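Local coordinates for putative aliphatic sulfonates-binding protein (Escherichia coli, PDB 2X26) that is the putative periplasmic binding component of an ABC transport system that takes up aliphatic sulfonates, at residues Pro81-Ala86 / His244-Thr249; Gly12-Val17 / Glu211-Thr216; Gly71-Tyr76 / Ile280-Trp285. One frame throughout, in Å; residues are numbered along the deposited sequence.

Interaction 1 (Pro81-Ala86 / His244-Thr249); sequences PPKPKA and HRPPTT
Pro81 and Pro246 meet at a connection between the two lobes of the periplasmic binding protein fold. Residues 81-86 carry the chain from strand 74-80, in one sheet, to strand 87-92, in the other, and residues 244-249, the loop after helix 235-243, run past them in the opposite direction. The pair illustrates how two irregular segments can associate without any direct hydrogen bond.

Apolar contacts come first. CB of Pro81 lies 4.2 Å from CG of Pro246, while the far side of the Pro81 ring crosses the Thr249 side chain at about a right angle, with Pro81 CG 3.6 Å from Thr249 OG1. Pro246 CG also rests 3.4 Å from the carbonyl O of Pro82. The aliphatic part of Lys83 then passes over Pro246 CD and reaches Arg245, its CD 3.7 Å from Arg245 CG. At the other end CB of Ala86 packs against CB of His244.

Charged groups add a second layer. A bend at chi3 (-40°) sets CE of Lys83 on its course, and NZ ends 4.6 Å from NE of Arg245. One water accepts from both like-charged groups, 2.7 Å from Arg245 NE, and probably eases their repulsion. Asp213 makes a salt bridge to Arg245 NH2, which also binds a glycerol that probably came from the crystallisation liquor. The imidazole of His244 is held through ND1 by Asp160 and stacks with Tyr163.

Among the backbone polar groups, the amide N of Thr249 is buried here without a hydrogen-bonding partner. A second water, by contrast, joins the two backbones. It accepts from Lys85 N at 3.0 Å and donates to the carbonyl O of His244 at 2.7 Å.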
ATOM      1  N   PRO A  81      -2.017   3.023   8.638  1.00  8.58           N
ATOM      2  CA  PRO A  81      -1.202   4.216   8.945  1.00  8.84           C
ATOM      3  C   PRO A  81       0.002   4.314   8.037  1.00  9.20           C
ATOM      4  O   PRO A  81       0.476   3.315   7.563  1.00  9.36           O
ATOM      5  CB  PRO A  81      -0.728   3.973  10.385  1.00  9.08           C
ATOM      6  CG  PRO A  81      -1.681   2.868  10.943  1.00 10.11           C
ATOM      7  CD  PRO A  81      -2.046   2.038   9.738  1.00  9.11           C
ATOM      8  N   PRO A  82       0.508   5.518   7.830  1.00 10.55           N
ATOM      9  CA  PRO A  82       1.733   5.659   7.083  1.00 10.63           C
ATOM     10  C   PRO A  82       2.946   5.046   7.823  1.00  9.27           C
ATOM     11  O   PRO A  82       2.894   4.852   9.034  1.00  8.56           O
ATOM     12  CB  PRO A  82       1.945   7.188   7.037  1.00 12.09           C
ATOM     13  CG  PRO A  82       1.182   7.757   8.079  1.00 11.69           C
ATOM     14  CD  PRO A  82       0.076   6.781   8.445  1.00 11.56           C
ATOM     15  N   LYS A  83       4.002   4.776   7.058  1.00  8.07           N
ATOM     16  CA  LYS A  83       5.229   4.191   7.615  1.00  7.87           C
ATOM     17  C   LYS A  83       6.361   5.153   7.344  1.00  6.80           C
ATOM     18  O   LYS A  83       7.206   4.880   6.493  1.00  6.92           O
ATOM     19  CB  LYS A  83       5.545   2.842   6.923  1.00  8.36           C
ATOM     20  CG  LYS A  83       4.468   1.752   7.086  1.00 12.89           C
ATOM     21  CD  LYS A  83       5.013   0.334   6.663  1.00 16.21           C
ATOM     22  CE  LYS A  83       5.925   0.299   5.397  1.00 17.94           C
ATOM     23  NZ  LYS A  83       6.902  -0.909   5.242  1.00 12.04           N
ATOM     24  N   PRO A  84       6.428   6.261   8.104  1.00  6.30           N
ATOM     25  CA  PRO A  84       7.468   7.272   7.745  1.00  7.16           C
ATOM     26  C   PRO A  84       8.906   6.796   7.904  1.00  6.59           C
ATOM     27  O   PRO A  84       9.766   7.241   7.144  1.00  7.16           O
ATOM     28  CB  PRO A  84       7.190   8.419   8.697  1.00  6.17           C
ATOM     29  CG  PRO A  84       6.423   7.832   9.865  1.00  7.93           C
ATOM     30  CD  PRO A  84       5.583   6.710   9.222  1.00  6.98           C
ATOM     31  N   LYS A  85       9.133   5.842   8.802  1.00  5.34           N
ATOM     32  CA  LYS A  85      10.469   5.295   9.056  1.00  6.02           C
ATOM     33  C   LYS A  85      10.920   4.255   8.034  1.00  7.13           C
ATOM     34  O   LYS A  85      12.063   3.831   8.066  1.00  7.68           O
ATOM     35  CB  LYS A  85      10.525   4.663  10.445  1.00  7.32           C
ATOM     36  CG  LYS A  85      10.358   5.738  11.541  1.00 10.87           C
ATOM     37  CD  LYS A  85      10.154   5.113  12.926  1.00 21.58           C
ATOM     38  CE  LYS A  85      10.741   6.057  14.025  1.00 27.76           C
ATOM     39  NZ  LYS A  85      10.245   5.817  15.431  1.00 30.93           N
ATOM     40  N   ALA A  86      10.010   3.894   7.128  1.00  5.63           N
ATOM     41  CA  ALA A  86      10.236   2.879   6.118  1.00  7.42           C
ATOM     42  C   ALA A  86      10.485   3.489   4.720  1.00  7.68           C
ATOM     43  O   ALA A  86      10.758   2.784   3.761  1.00  7.97           O
ATOM     44  CB  ALA A  86       8.983   1.994   6.093  1.00  7.12           C
ATOM     45  N   HIS A 244      10.568  -0.926  11.339  1.00  5.03           N
ATOM     46  CA  HIS A 244      10.276   0.400  10.772  1.00  6.48           C
ATOM     47  C   HIS A 244       8.775   0.632  10.604  1.00  6.92           C
ATOM     48  O   HIS A 244       8.384   1.658  10.046  1.00  8.48           O
ATOM     49  CB  HIS A 244      10.974   0.593   9.423  1.00  5.47           C
ATOM     50  CG  HIS A 244      12.455   0.417   9.493  1.00  7.75           C
ATOM     51  ND1 HIS A 244      13.181  -0.174   8.481  1.00 10.21           N
ATOM     52  CD2 HIS A 244      13.343   0.741  10.464  1.00  6.30           C
ATOM     53  CE1 HIS A 244      14.459  -0.197   8.821  1.00 11.98           C
ATOM     54  NE2 HIS A 244      14.586   0.353  10.022  1.00  9.63           N
ATOM     55  N   ARG A 245       7.941  -0.314  11.056  1.00  6.72           N
ATOM     56  CA  ARG A 245       6.478  -0.191  10.877  1.00  8.03           C
ATOM     57  C   ARG A 245       5.797   0.180  12.163  1.00  8.65           C
ATOM     58  O   ARG A 245       6.211  -0.294  13.258  1.00  9.04           O
ATOM     59  CB  ARG A 245       5.892  -1.534  10.469  1.00  7.37           C
ATOM     60  CG  ARG A 245       6.421  -1.998   9.104  1.00  9.60           C
ATOM     61  CD  ARG A 245       5.928  -3.408   8.910  1.00 12.05           C
ATOM     62  NE  ARG A 245       4.585  -3.416   8.335  1.00 11.07           N
ATOM     63  CZ  ARG A 245       3.495  -3.979   8.858  1.00 13.42           C
ATOM     64  NH1 ARG A 245       3.501  -4.565  10.070  1.00 12.12           N
ATOM     65  NH2 ARG A 245       2.363  -3.920   8.127  1.00 15.38           N
ATOM     66  N   PRO A 246       4.797   1.056  12.077  1.00  9.71           N
ATOM     67  CA  PRO A 246       4.021   1.335  13.277  1.00 10.29           C
ATOM     68  C   PRO A 246       3.018   0.196  13.521  1.00  9.37           C
ATOM     69  O   PRO A 246       2.814  -0.644  12.642  1.00  7.42           O
ATOM     70  CB  PRO A 246       3.246   2.617  12.873  1.00  9.87           C
ATOM     71  CG  PRO A 246       2.989   2.436  11.458  1.00 10.57           C
ATOM     72  CD  PRO A 246       4.255   1.767  10.896  1.00 10.00           C
ATOM     73  N   PRO A 247       2.364   0.166  14.702  1.00  9.83           N
ATOM     74  CA  PRO A 247       1.277  -0.812  14.828  1.00 10.77           C
ATOM     75  C   PRO A 247       0.224  -0.558  13.740  1.00 10.73           C
ATOM     76  O   PRO A 247      -0.113   0.607  13.463  1.00 10.86           O
ATOM     77  CB  PRO A 247       0.699  -0.498  16.232  1.00 11.10           C
ATOM     78  CG  PRO A 247       1.910   0.051  17.000  1.00 12.20           C
ATOM     79  CD  PRO A 247       2.578   0.932  15.953  1.00 10.43           C
ATOM     80  N   THR A 248      -0.241  -1.611  13.081  1.00 12.19           N
ATOM     81  CA  THR A 248      -1.152  -1.435  11.976  1.00 14.79           C
ATOM     82  C   THR A 248      -2.573  -1.407  12.476  1.00 14.44           C
ATOM     83  O   THR A 248      -2.924  -2.129  13.424  1.00 16.50           O
ATOM     84  CB  THR A 248      -1.022  -2.606  11.033  1.00 17.05           C
ATOM     85  OG1 THR A 248       0.233  -2.470  10.377  1.00 19.97           O
ATOM     86  CG2 THR A 248      -2.160  -2.628   9.955  1.00 18.92           C
ATOM     87  N   THR A 249      -3.372  -0.519  11.899  1.00 12.92           N
ATOM     88  CA  THR A 249      -4.812  -0.540  12.058  1.00 13.05           C
ATOM     89  C   THR A 249      -5.341  -0.495  10.617  1.00 10.72           C
ATOM     90  O   THR A 249      -4.667  -0.019   9.741  1.00  9.29           O
ATOM     91  CB  THR A 249      -5.331   0.673  12.854  1.00 13.53           C
ATOM     92  OG1 THR A 249      -4.896   1.903  12.235  1.00 15.51           O
ATOM     93  CG2 THR A 249      -4.809   0.631  14.341  1.00 14.96           C
TER
HETATM   94  O   HOH W   1       4.753  -2.963   5.662  1.00 19.18           O
HETATM   95  O   HOH W   2       7.230   4.090  10.259  1.00  3.74           O

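Interaction 2 (Gly12-Val17 / Glu211-Thr216); sequences GSIGMV and EADALT
The carboxylate of Asp213 has the CG2 methyl of Ile14 over one face, 4.1 Å from its CG, while Thr248 OG1 approaches from the opposite side and makes a weak hydrogen bond to OD2. A bridging water and Arg245 NH2 come to OD2 close to the carboxylate plane. The setting is a helix-helix contact in one lobe of the periplasmic binding protein fold, where the first turn of helix 14-21 meets helix 199-218. CG of Asp213, anti to the backbone N (chi1 -165°), is set beside Ile14.

OD2 lies 3.8 Å from Gly15 N, too far for a direct bond, and the water closes the gap: it accepts from Gly15 N at 2.8 Å and donates to Asp213 OD2 at 2.5 Å. Arg245, as a second partner, and the nearby helix N-terminus would probably stabilise the negative charge.

The backbones come close at Gly15, whose CA is 4.2 Å from CA of Asp213. The neighbouring Ala212 puts its CB 3.4 Å from the carbonyl O of Gly15. Ile14 is covered further by Leu227 and Met231 of helix 220-231.

Thr216 completes the contact, crossing Ile14 at about a right angle with the two CG2 methyls 3.6 Å apart. Its OG1 turns back to its own helix and donates to Asp213 O at 2.8 Å, nearly along the C=O axis.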
ATOM      1  N   GLY A  12       4.806  -7.204   0.180  1.00  8.00           N
ATOM      2  CA  GLY A  12       4.798  -6.303   1.342  1.00  7.93           C
ATOM      3  C   GLY A  12       3.440  -5.946   1.888  1.00  8.48           C
ATOM      4  O   GLY A  12       3.350  -5.098   2.812  1.00 10.41           O
ATOM      5  N   SER A  13       2.378  -6.615   1.398  1.00  6.58           N
ATOM      6  CA  SER A  13       1.021  -6.405   1.920  1.00  5.58           C
ATOM      7  C   SER A  13       0.931  -7.304   3.169  1.00  5.48           C
ATOM      8  O   SER A  13       0.398  -8.405   3.100  1.00  4.75           O
ATOM      9  CB  SER A  13      -0.055  -6.850   0.920  1.00  6.53           C
ATOM     10  OG  SER A  13       0.082  -6.131  -0.310  1.00  7.30           O
ATOM     11  N   ILE A  14       1.499  -6.834   4.293  1.00  4.56           N
ATOM     12  CA  ILE A  14       1.734  -7.730   5.456  1.00  4.50           C
ATOM     13  C   ILE A  14       0.499  -8.362   6.004  1.00  4.69           C
ATOM     14  O   ILE A  14       0.504  -9.564   6.239  1.00  4.97           O
ATOM     15  CB  ILE A  14       2.485  -6.967   6.550  1.00  5.24           C
ATOM     16  CG1 ILE A  14       3.832  -6.476   5.998  1.00  4.73           C
ATOM     17  CG2 ILE A  14       2.633  -7.857   7.815  1.00  4.11           C
ATOM     18  CD1 ILE A  14       4.728  -7.582   5.226  1.00  7.76           C
ATOM     19  N   GLY A  15      -0.565  -7.567   6.167  1.00  4.96           N
ATOM     20  CA  GLY A  15      -1.852  -8.100   6.690  1.00  5.73           C
ATOM     21  C   GLY A  15      -2.344  -9.241   5.776  1.00  6.01           C
ATOM     22  O   GLY A  15      -2.719 -10.347   6.255  1.00  5.87           O
ATOM     23  N   MET A  16      -2.340  -8.979   4.459  1.00  5.44           N
ATOM     24  CA  MET A  16      -2.765  -9.983   3.505  1.00  4.28           C
ATOM     25  C   MET A  16      -1.887 -11.234   3.551  1.00  4.23           C
ATOM     26  O   MET A  16      -2.421 -12.353   3.607  1.00  3.44           O
ATOM     27  CB  MET A  16      -2.815  -9.413   2.093  1.00  3.93           C
ATOM     28  CG  MET A  16      -4.020  -8.506   1.917  1.00  5.74           C
ATOM     29  SD  MET A  16      -4.049  -7.989   0.184  1.00  6.84           S
ATOM     30  CE  MET A  16      -5.636  -7.246   0.127  1.00  4.00           C
ATOM     31  N   VAL A  17      -0.587 -11.046   3.551  1.00  3.42           N
ATOM     32  CA  VAL A  17       0.358 -12.193   3.458  1.00  4.60           C
ATOM     33  C   VAL A  17       0.231 -13.076   4.708  1.00  4.27           C
ATOM     34  O   VAL A  17       0.179 -14.317   4.587  1.00  4.72           O
ATOM     35  CB  VAL A  17       1.802 -11.696   3.249  1.00  4.93           C
ATOM     36  CG1 VAL A  17       2.868 -12.814   3.452  1.00  6.65           C
ATOM     37  CG2 VAL A  17       1.941 -11.140   1.800  1.00  5.60           C
ATOM     38  N   GLU A 211      -5.981  -8.162  12.166  1.00  8.43           N
ATOM     39  CA  GLU A 211      -5.613  -9.205  13.158  1.00  8.22           C
ATOM     40  C   GLU A 211      -4.350  -9.951  12.709  1.00  8.22           C
ATOM     41  O   GLU A 211      -3.475 -10.298  13.510  1.00  8.31           O
ATOM     42  CB  GLU A 211      -6.716 -10.243  13.338  1.00  8.86           C
ATOM     43  CG  GLU A 211      -7.968  -9.745  13.991  1.00 13.59           C
ATOM     44  CD  GLU A 211      -9.028 -10.835  14.038  1.00 22.08           C
ATOM     45  OE1 GLU A 211      -8.722 -11.963  14.506  1.00 26.38           O
ATOM     46  OE2 GLU A 211     -10.156 -10.588  13.566  1.00 25.98           O
ATOM     47  N   ALA A 212      -4.290 -10.233  11.418  1.00  5.67           N
ATOM     48  CA  ALA A 212      -3.159 -10.948  10.868  1.00  5.79           C
ATOM     49  C   ALA A 212      -1.892 -10.107  10.944  1.00  5.53           C
ATOM     50  O   ALA A 212      -0.825 -10.637  11.307  1.00  6.22           O
ATOM     51  CB  ALA A 212      -3.446 -11.382   9.382  1.00  3.79           C
ATOM     52  N   ASP A 213      -1.987  -8.798  10.679  1.00  4.94           N
ATOM     53  CA  ASP A 213      -0.817  -7.920  10.775  1.00  5.81           C
ATOM     54  C   ASP A 213      -0.293  -7.930  12.224  1.00  6.09           C
ATOM     55  O   ASP A 213       0.923  -7.985  12.428  1.00  6.33           O
ATOM     56  CB  ASP A 213      -1.173  -6.491  10.322  1.00  7.45           C
ATOM     57  CG  ASP A 213       0.055  -5.632  10.040  1.00 11.18           C
ATOM     58  OD1 ASP A 213       0.932  -5.490  10.930  1.00 12.30           O
ATOM     59  OD2 ASP A 213       0.127  -5.037   8.959  1.00 13.07           O
ATOM     60  N   ALA A 214      -1.197  -7.995  13.191  1.00  5.73           N
ATOM     61  CA  ALA A 214      -0.797  -7.987  14.621  1.00  6.42           C
ATOM     62  C   ALA A 214       0.052  -9.214  15.032  1.00  6.92           C
ATOM     63  O   ALA A 214       0.791  -9.179  16.053  1.00  6.10           O
ATOM     64  CB  ALA A 214      -1.979  -7.905  15.453  1.00  6.75           C
ATOM     65  N   LEU A 215      -0.073 -10.298  14.264  1.00  6.48           N
ATOM     66  CA  LEU A 215       0.779 -11.472  14.486  1.00  6.09           C
ATOM     67  C   LEU A 215       2.234 -11.119  14.343  1.00  6.74           C
ATOM     68  O   LEU A 215       3.069 -11.804  14.933  1.00  5.83           O
ATOM     69  CB  LEU A 215       0.407 -12.637  13.536  1.00  3.87           C
ATOM     70  CG  LEU A 215      -1.041 -13.135  13.692  1.00  5.86           C
ATOM     71  CD1 LEU A 215      -1.346 -14.179  12.607  1.00 11.02           C
ATOM     72  CD2 LEU A 215      -1.366 -13.710  15.094  1.00 11.16           C
ATOM     73  N   THR A 216       2.574 -10.095  13.535  1.00  6.51           N
ATOM     74  CA  THR A 216       3.978  -9.699  13.413  1.00  9.04           C
ATOM     75  C   THR A 216       4.522  -9.186  14.747  1.00 10.63           C
ATOM     76  O   THR A 216       5.741  -9.174  14.942  1.00 10.40           O
ATOM     77  CB  THR A 216       4.262  -8.624  12.327  1.00  9.36           C
ATOM     78  OG1 THR A 216       3.634  -7.388  12.692  1.00  9.19           O
ATOM     79  CG2 THR A 216       3.794  -9.103  10.961  1.00 11.08           C
TER
HETATM   80  O   HOH W   3      -0.797  -4.817   6.622  1.00 16.56           O

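Interaction 3 (Gly71-Tyr76 / Ile280-Trp285); sequences GADLVY and IRQRIW
Arg283 reaches to the carbonyl of Ala72, just ahead of edge strand 74-80 in one sheet of the periplasmic binding protein fold, and Tyr76 pairs with Ile284 in a single parallel beta bridge. The loop 280-285, which opens with a 3-10 turn, thereby lines the sheet's outer strand. Tyr76 N donates to Arg283 O at 2.8 Å, and Trp285 N to Tyr76 O at 3.0 Å.

The arginine chain is bent at chi2 (-63°), placing CD 3.6 Å from Leu74 O. Beyond it, NE and NH2 grip the carbonyl O of Ala72 side-on, at 2.9 and 2.8 Å. That oxygen lies nearly in the guanidinium plane; NE approaches within the carbonyl plane, whereas NH2 stands above it. NH1 makes a weak bond to Gln282 OE1. Asp73 stays beyond salt-bridge distance of Arg283; its carboxylate is turned 76° from the guanidinium and pairs with Arg192. An alanine here removes both donors to Ala72 O, and the turn before the strand would probably be held less firmly to the loop.

CG of Tyr76 sits beside the backbone N (chi1 -60°), 4.1 Å from Arg283 O, and the ring continues with that oxygen near its plane at the edge by CD2. Its OH bonds Gln261 and touches CD1 of Ile280 at 3.6 Å. CB of Trp285 packs against CG2 of Val75.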
ATOM      1  N   GLY A  71     -10.036   7.495 -14.942  1.00  7.78           N
ATOM      2  CA  GLY A  71     -11.454   7.168 -14.949  1.00  8.75           C
ATOM      3  C   GLY A  71     -11.835   5.867 -14.242  1.00  9.30           C
ATOM      4  O   GLY A  71     -13.022   5.573 -14.182  1.00 10.38           O
ATOM      5  N   ALA A  72     -10.905   5.117 -13.643  1.00 10.19           N
ATOM      6  CA  ALA A  72     -11.324   3.908 -12.944  1.00 10.32           C
ATOM      7  C   ALA A  72     -12.195   4.280 -11.750  1.00 11.28           C
ATOM      8  O   ALA A  72     -11.936   5.287 -11.051  1.00 13.00           O
ATOM      9  CB  ALA A  72     -10.158   3.041 -12.557  1.00  9.18           C
ATOM     10  N   ASP A  73     -13.268   3.528 -11.544  1.00 11.41           N
ATOM     11  CA  ASP A  73     -14.218   3.863 -10.469  1.00 12.55           C
ATOM     12  C   ASP A  73     -13.871   3.089  -9.183  1.00 13.28           C
ATOM     13  O   ASP A  73     -14.733   2.829  -8.342  1.00 17.21           O
ATOM     14  CB  ASP A  73     -15.664   3.592 -10.892  1.00 13.53           C
ATOM     15  CG  ASP A  73     -16.706   4.163  -9.892  1.00 16.35           C
ATOM     16  OD1 ASP A  73     -16.415   5.129  -9.132  1.00 21.96           O
ATOM     17  OD2 ASP A  73     -17.838   3.624  -9.868  1.00 20.59           O
ATOM     18  N   LEU A  74     -12.603   2.800  -8.988  1.00 10.96           N
ATOM     19  CA  LEU A  74     -12.186   1.987  -7.828  1.00  8.99           C
ATOM     20  C   LEU A  74     -12.255   2.781  -6.548  1.00  8.46           C
ATOM     21  O   LEU A  74     -11.818   3.929  -6.522  1.00 10.37           O
ATOM     22  CB  LEU A  74     -10.763   1.571  -8.026  1.00 10.19           C
ATOM     23  CG  LEU A  74     -10.542   0.915  -9.364  1.00 11.53           C
ATOM     24  CD1 LEU A  74      -9.032   0.613  -9.466  1.00 15.18           C
ATOM     25  CD2 LEU A  74     -11.376  -0.376  -9.487  1.00 16.04           C
ATOM     26  N   VAL A  75     -12.802   2.200  -5.490  1.00  5.86           N
ATOM     27  CA  VAL A  75     -13.076   2.957  -4.267  1.00  4.60           C
ATOM     28  C   VAL A  75     -12.100   2.548  -3.191  1.00  5.61           C
ATOM     29  O   VAL A  75     -11.686   1.360  -3.135  1.00  5.40           O
ATOM     30  CB  VAL A  75     -14.512   2.748  -3.772  1.00  6.56           C
ATOM     31  CG1 VAL A  75     -15.490   3.358  -4.770  1.00  5.83           C
ATOM     32  CG2 VAL A  75     -14.857   1.283  -3.527  1.00  5.15           C
ATOM     33  N   TYR A  76     -11.749   3.517  -2.329  1.00  4.23           N
ATOM     34  CA  TYR A  76     -10.931   3.236  -1.155  1.00  4.45           C
ATOM     35  C   TYR A  76     -11.844   2.665  -0.073  1.00  5.84           C
ATOM     36  O   TYR A  76     -12.746   3.361   0.421  1.00  6.96           O
ATOM     37  CB  TYR A  76     -10.312   4.530  -0.637  1.00  5.20           C
ATOM     38  CG  TYR A  76      -9.423   5.264  -1.613  1.00  3.12           C
ATOM     39  CD1 TYR A  76      -8.038   4.982  -1.693  1.00  6.84           C
ATOM     40  CD2 TYR A  76      -9.925   6.260  -2.403  1.00  5.23           C
ATOM     41  CE1 TYR A  76      -7.198   5.678  -2.590  1.00  5.15           C
ATOM     42  CE2 TYR A  76      -9.111   6.969  -3.316  1.00  5.90           C
ATOM     43  CZ  TYR A  76      -7.746   6.667  -3.401  1.00  9.15           C
ATOM     44  OH  TYR A  76      -6.923   7.363  -4.276  1.00  6.06           O
ATOM     45  N   ILE A 280     -10.814  12.924  -5.036  1.00 10.94           N
ATOM     46  CA  ILE A 280     -10.558  11.741  -4.209  1.00 10.34           C
ATOM     47  C   ILE A 280     -11.758  11.375  -3.325  1.00 11.10           C
ATOM     48  O   ILE A 280     -12.058  10.184  -3.151  1.00 10.82           O
ATOM     49  CB  ILE A 280      -9.290  11.914  -3.293  1.00  9.50           C
ATOM     50  CG1 ILE A 280      -8.037  12.037  -4.172  1.00  7.59           C
ATOM     51  CG2 ILE A 280      -9.182  10.772  -2.174  1.00 10.75           C
ATOM     52  CD1 ILE A 280      -7.801  10.787  -4.999  1.00 11.11           C
ATOM     53  N   ARG A 281     -12.444  12.390  -2.785  1.00  9.16           N
ATOM     54  CA  ARG A 281     -13.549  12.105  -1.896  1.00 10.69           C
ATOM     55  C   ARG A 281     -14.682  11.318  -2.557  1.00 11.21           C
ATOM     56  O   ARG A 281     -15.340  10.557  -1.876  1.00 12.69           O
ATOM     57  CB  ARG A 281     -14.093  13.378  -1.257  1.00 10.91           C
ATOM     58  CG  ARG A 281     -13.102  13.938  -0.215  1.00 12.22           C
ATOM     59  CD  ARG A 281     -13.427  15.382   0.027  1.00 15.37           C
ATOM     60  NE  ARG A 281     -12.499  16.047   0.927  1.00 14.79           N
ATOM     61  CZ  ARG A 281     -11.438  16.759   0.540  1.00 13.73           C
ATOM     62  NH1 ARG A 281     -11.123  16.866  -0.747  1.00 12.54           N
ATOM     63  NH2 ARG A 281     -10.697  17.368   1.452  1.00 13.72           N
ATOM     64  N   GLN A 282     -14.876  11.473  -3.867  1.00 11.47           N
ATOM     65  CA  GLN A 282     -15.911  10.724  -4.609  1.00 11.91           C
ATOM     66  C   GLN A 282     -15.604   9.206  -4.622  1.00 12.32           C
ATOM     67  O   GLN A 282     -16.519   8.374  -4.779  1.00 12.04           O
ATOM     68  CB  GLN A 282     -16.019  11.292  -6.056  1.00 13.05           C
ATOM     69  CG  GLN A 282     -17.233  10.822  -6.922  1.00 16.76           C
ATOM     70  CD  GLN A 282     -17.091   9.452  -7.606  1.00 23.07           C
ATOM     71  OE1 GLN A 282     -15.986   9.007  -8.004  1.00 24.66           O
ATOM     72  NE2 GLN A 282     -18.230   8.775  -7.759  1.00 25.40           N
ATOM     73  N   ARG A 283     -14.320   8.864  -4.435  1.00 10.55           N
ATOM     74  CA  ARG A 283     -13.840   7.486  -4.470  1.00 10.44           C
ATOM     75  C   ARG A 283     -13.728   6.855  -3.081  1.00  9.69           C
ATOM     76  O   ARG A 283     -13.238   5.740  -2.977  1.00  9.50           O
ATOM     77  CB  ARG A 283     -12.473   7.389  -5.175  1.00 10.75           C
ATOM     78  CG  ARG A 283     -12.453   7.877  -6.625  1.00 11.61           C
ATOM     79  CD  ARG A 283     -13.347   7.039  -7.539  1.00 15.05           C
ATOM     80  NE  ARG A 283     -12.851   7.065  -8.925  1.00 15.77           N
ATOM     81  CZ  ARG A 283     -13.013   8.077  -9.777  1.00 21.32           C
ATOM     82  NH1 ARG A 283     -13.631   9.190  -9.395  1.00 22.52           N
ATOM     83  NH2 ARG A 283     -12.528   7.990 -11.019  1.00 21.42           N
ATOM     84  N   ILE A 284     -14.151   7.562  -2.027  1.00  9.37           N
ATOM     85  CA  ILE A 284     -14.109   7.019  -0.675  1.00 10.15           C
ATOM     86  C   ILE A 284     -15.389   6.213  -0.399  1.00 10.93           C
ATOM     87  O   ILE A 284     -16.495   6.719  -0.606  1.00  9.13           O
ATOM     88  CB  ILE A 284     -13.785   8.129   0.362  1.00 10.07           C
ATOM     89  CG1 ILE A 284     -12.304   8.497   0.213  1.00 12.85           C
ATOM     90  CG2 ILE A 284     -14.012   7.643   1.785  1.00 11.82           C
ATOM     91  CD1 ILE A 284     -11.891   9.706   0.942  1.00 18.81           C
ATOM     92  N   TRP A 285     -15.235   4.937  -0.031  1.00 10.53           N
ATOM     93  CA  TRP A 285     -16.374   4.106   0.333  1.00 11.48           C
ATOM     94  C   TRP A 285     -16.754   4.377   1.776  1.00 13.50           C
ATOM     95  O   TRP A 285     -15.899   4.280   2.689  1.00 12.96           O
ATOM     96  CB  TRP A 285     -16.077   2.629   0.103  1.00 11.43           C
ATOM     97  CG  TRP A 285     -17.202   1.663   0.482  1.00 10.37           C
ATOM     98  CD1 TRP A 285     -18.426   1.579  -0.088  1.00  8.96           C
ATOM     99  CD2 TRP A 285     -17.164   0.661   1.522  1.00 10.68           C
ATOM    100  NE1 TRP A 285     -19.181   0.588   0.533  1.00 11.00           N
ATOM    101  CE2 TRP A 285     -18.416   0.001   1.513  1.00  9.53           C
ATOM    102  CE3 TRP A 285     -16.183   0.257   2.452  1.00  8.99           C
ATOM    103  CZ2 TRP A 285     -18.726  -1.058   2.396  1.00  9.03           C
ATOM    104  CZ3 TRP A 285     -16.471  -0.796   3.343  1.00 11.67           C
ATOM    105  CH2 TRP A 285     -17.749  -1.445   3.314  1.00  8.19           C
TER

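Interactions 1 and 2 adjoin, with centres 12 Å apart, and both draw on Asp213. Interaction 3 lies about 24 Å from both, centre to centre. Strand 74-80 nevertheless connects two of the sites, since it runs from interaction 3 toward interaction 1 and the connection between the lobes. Chemistry follows location. The loops at the surface in interaction 1 meet through proline rings and bridging waters; the buried helix-helix contact of interaction 2 packs closely around one carboxylate and one water; the partly buried strand edge of interaction 3 relies on direct hydrogen bonds from backbone and guanidinium.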